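Long-range contact in protein (lectin) (Hyacinthoides hispanica, PDB 1B2P), which binds mannose as a mannose-specific lectin of bluebell bulbs, probably recognising mannose-bearing glycans, and assembles as a tetramer: residues D39-L44 with T54-L59. Residues are numbered along the deposited sequence; the frame is centred on the assembly and turned at random.
Sequences DCNLVL and TNTGGL
In this beta-prism II subunit of a bulb-type lectin, Leu42 and Thr54 meet where the antiparallel hairpin of strands 42-46 and 49-53 gives way to loops, and Asp39 to Asn41 run on beside Thr56 to Gly58. Thr54 N donates to Leu42 O at 3.0 Å. The return bond goes to a side chain: Leu42 N reaches Thr54 OG1 at 3.1 Å, and it is fairly straight (166°). With chi1 at 47°, OG1 sits between the backbone N and the carbonyl carbon of Thr54, and the hydroxyl faces the neighbouring backbone. The threonine thus takes the place of a backbone acceptor where strand pairing ends.

A chain of hydrogen bonds runs from Leu42 N through both threonine hydroxyls to Cys40 O. Thr54 OG1 donates to Thr56 OG1 at 2.7 Å. Thr56 OG1 in turn donates to Cys40 O at 2.6 Å, approaching 21° out of the carbonyl plane. On the nonpolar side, Thr54 CG2 lies 3.7 Å from Leu42 CB. Leu42 also packs on Phe34, Leu73 and Val75, so this side faces the interior. Cys40 is tied to Cys63 by a disulfide.

Asp39 forms an Asx turn, its OD1 accepting from Asn41 N from above the carboxylate plane. On the other segment, Thr56 to Leu59 make a type II beta turn, closed by Leu59 N to Thr56 O. Gly58 has a positive phi, which favours glycine. Its N bonds Asp39 O at 2.8 Å, in the carbonyl plane. The same oxygen receives a CA-H...O contact from Gly57 CA at 3.2 Å.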
ATOM      1  N   ASP A  39     -11.609 -24.735   0.809  1.00 20.47           N
ATOM      2  CA  ASP A  39     -12.737 -25.632   0.496  1.00 19.90           C
ATOM      3  C   ASP A  39     -13.369 -25.543  -0.829  1.00 19.58           C
ATOM      4  O   ASP A  39     -14.380 -26.137  -1.266  1.00 20.54           O
ATOM      5  CB  ASP A  39     -13.864 -25.504   1.603  1.00 24.36           C
ATOM      6  CG  ASP A  39     -14.696 -24.256   1.510  1.00 26.90           C
ATOM      7  OD1 ASP A  39     -14.365 -23.357   0.650  1.00 21.44           O
ATOM      8  OD2 ASP A  39     -15.728 -23.985   2.170  1.00 25.34           O
ATOM      9  N   CYS A  40     -12.656 -24.798  -1.779  1.00 17.13           N
ATOM     10  CA  CYS A  40     -13.033 -24.644  -3.138  1.00 18.70           C
ATOM     11  C   CYS A  40     -14.172 -23.628  -3.371  1.00 16.65           C
ATOM     12  O   CYS A  40     -14.666 -23.581  -4.496  1.00 18.77           O
ATOM     13  CB  CYS A  40     -13.416 -25.944  -3.857  1.00 17.79           C
ATOM     14  SG  CYS A  40     -13.042 -26.013  -5.605  1.00 19.95           S
ATOM     15  N   ASN A  41     -14.652 -22.886  -2.373  1.00 17.22           N
ATOM     16  CA  ASN A  41     -15.674 -21.887  -2.566  1.00 16.00           C
ATOM     17  C   ASN A  41     -14.925 -20.508  -2.818  1.00 13.89           C
ATOM     18  O   ASN A  41     -14.001 -20.295  -2.076  1.00 15.63           O
ATOM     19  CB  ASN A  41     -16.453 -21.675  -1.226  1.00 19.26           C
ATOM     20  CG  ASN A  41     -17.862 -21.251  -1.539  1.00 15.92           C
ATOM     21  OD1 ASN A  41     -18.757 -21.021  -0.583  1.00 22.59           O
ATOM     22  ND2 ASN A  41     -18.369 -21.084  -2.689  1.00 13.09           N
ATOM     23  N   LEU A  42     -15.389 -19.827  -3.818  1.00 13.46           N
ATOM     24  CA  LEU A  42     -14.744 -18.455  -4.045  1.00 12.74           C
ATOM     25  C   LEU A  42     -15.787 -17.475  -3.554  1.00 13.82           C
ATOM     26  O   LEU A  42     -16.950 -17.496  -4.009  1.00 15.69           O
ATOM     27  CB  LEU A  42     -14.571 -18.393  -5.574  1.00 13.48           C
ATOM     28  CG  LEU A  42     -14.137 -16.951  -6.089  1.00 14.73           C
ATOM     29  CD1 LEU A  42     -12.800 -16.530  -5.546  1.00 19.30           C
ATOM     30  CD2 LEU A  42     -14.163 -17.045  -7.589  1.00 16.58           C
ATOM     31  N   VAL A  43     -15.366 -16.681  -2.563  1.00 12.37           N
ATOM     32  CA  VAL A  43     -16.344 -15.937  -1.744  1.00 11.81           C
ATOM     33  C   VAL A  43     -16.000 -14.435  -1.676  1.00 14.54           C
ATOM     34  O   VAL A  43     -14.813 -14.171  -1.459  1.00 14.24           O
ATOM     35  CB  VAL A  43     -16.391 -16.457  -0.270  1.00 14.45           C
ATOM     36  CG1 VAL A  43     -17.532 -15.798   0.482  1.00 16.44           C
ATOM     37  CG2 VAL A  43     -16.534 -18.038  -0.377  1.00 16.75           C
ATOM     38  N   LEU A  44     -17.005 -13.579  -1.729  1.00 14.19           N
ATOM     39  CA  LEU A  44     -16.772 -12.129  -1.425  1.00 13.34           C
ATOM     40  C   LEU A  44     -17.323 -11.860   0.004  1.00 14.77           C
ATOM     41  O   LEU A  44     -18.481 -12.145   0.261  1.00 16.02           O
ATOM     42  CB  LEU A  44     -17.563 -11.312  -2.400  1.00 14.54           C
ATOM     43  CG  LEU A  44     -17.560  -9.765  -2.201  1.00 16.28           C
ATOM     44  CD1 LEU A  44     -16.130  -9.257  -2.458  1.00 17.59           C
ATOM     45  CD2 LEU A  44     -18.539  -9.205  -3.209  1.00 19.98           C
ATOM     46  N   THR A  54     -19.446 -18.568  -5.209  1.00 15.95           N
ATOM     47  CA  THR A  54     -19.752 -19.466  -6.311  1.00 16.49           C
ATOM     48  C   THR A  54     -20.519 -20.740  -5.766  1.00 17.81           C
ATOM     49  O   THR A  54     -21.155 -21.332  -6.651  1.00 20.00           O
ATOM     50  CB  THR A  54     -18.395 -20.039  -6.875  1.00 16.46           C
ATOM     51  OG1 THR A  54     -17.548 -20.481  -5.875  1.00 16.07           O
ATOM     52  CG2 THR A  54     -17.655 -18.831  -7.581  1.00 16.15           C
ATOM     53  N   ASN A  55     -20.583 -20.856  -4.486  1.00 18.71           N
ATOM     54  CA  ASN A  55     -21.310 -22.011  -3.882  1.00 21.65           C
ATOM     55  C   ASN A  55     -20.730 -23.330  -4.342  1.00 24.34           C
ATOM     56  O   ASN A  55     -21.490 -24.266  -4.698  1.00 25.05           O
ATOM     57  CB  ASN A  55     -22.799 -21.932  -4.313  1.00 24.98           C
ATOM     58  CG  ASN A  55     -23.442 -20.710  -3.658  1.00 29.82           C
ATOM     59  OD1 ASN A  55     -24.210 -20.002  -4.363  1.00 35.01           O
ATOM     60  ND2 ASN A  55     -23.124 -20.581  -2.392  1.00 30.83           N
ATOM     61  N   THR A  56     -19.405 -23.429  -4.304  1.00 18.67           N
ATOM     62  CA  THR A  56     -18.715 -24.593  -4.808  1.00 18.59           C
ATOM     63  C   THR A  56     -18.012 -25.277  -3.654  1.00 16.06           C
ATOM     64  O   THR A  56     -17.010 -26.002  -3.870  1.00 20.41           O
ATOM     65  CB  THR A  56     -17.798 -24.260  -6.019  1.00 19.36           C
ATOM     66  OG1 THR A  56     -16.990 -23.095  -5.628  1.00 19.47           O
ATOM     67  CG2 THR A  56     -18.642 -24.044  -7.211  1.00 19.21           C
ATOM     68  N   GLY A  57     -18.304 -24.940  -2.367  1.00 17.52           N
ATOM     69  CA  GLY A  57     -17.555 -25.522  -1.253  1.00 18.18           C
ATOM     70  C   GLY A  57     -17.734 -27.099  -1.221  1.00 21.15           C
ATOM     71  O   GLY A  57     -18.796 -27.537  -1.635  1.00 22.95           O
ATOM     72  N   GLY A  58     -16.626 -27.755  -1.027  1.00 20.92           N
ATOM     73  CA  GLY A  58     -16.620 -29.241  -0.976  1.00 22.76           C
ATOM     74  C   GLY A  58     -16.558 -29.843  -2.362  1.00 25.10           C
ATOM     75  O   GLY A  58     -16.457 -31.085  -2.409  1.00 22.49           O
ATOM     76  N   LEU A  59     -16.599 -29.082  -3.476  1.00 20.79           N
ATOM     77  CA  LEU A  59     -16.640 -29.723  -4.791  1.00 22.42           C
ATOM     78  C   LEU A  59     -15.293 -30.149  -5.340  1.00 24.05           C
ATOM     79  O   LEU A  59     -15.198 -30.749  -6.432  1.00 28.90           O
ATOM     80  CB  LEU A  59     -17.358 -28.899  -5.849  1.00 21.70           C
ATOM     81  CG  LEU A  59     -18.849 -28.640  -5.509  1.00 22.31           C
ATOM     82  CD1 LEU A  59     -19.521 -27.880  -6.639  1.00 24.57           C
ATOM     83  CD2 LEU A  59     -19.628 -29.994  -5.361  1.00 25.76           C
TER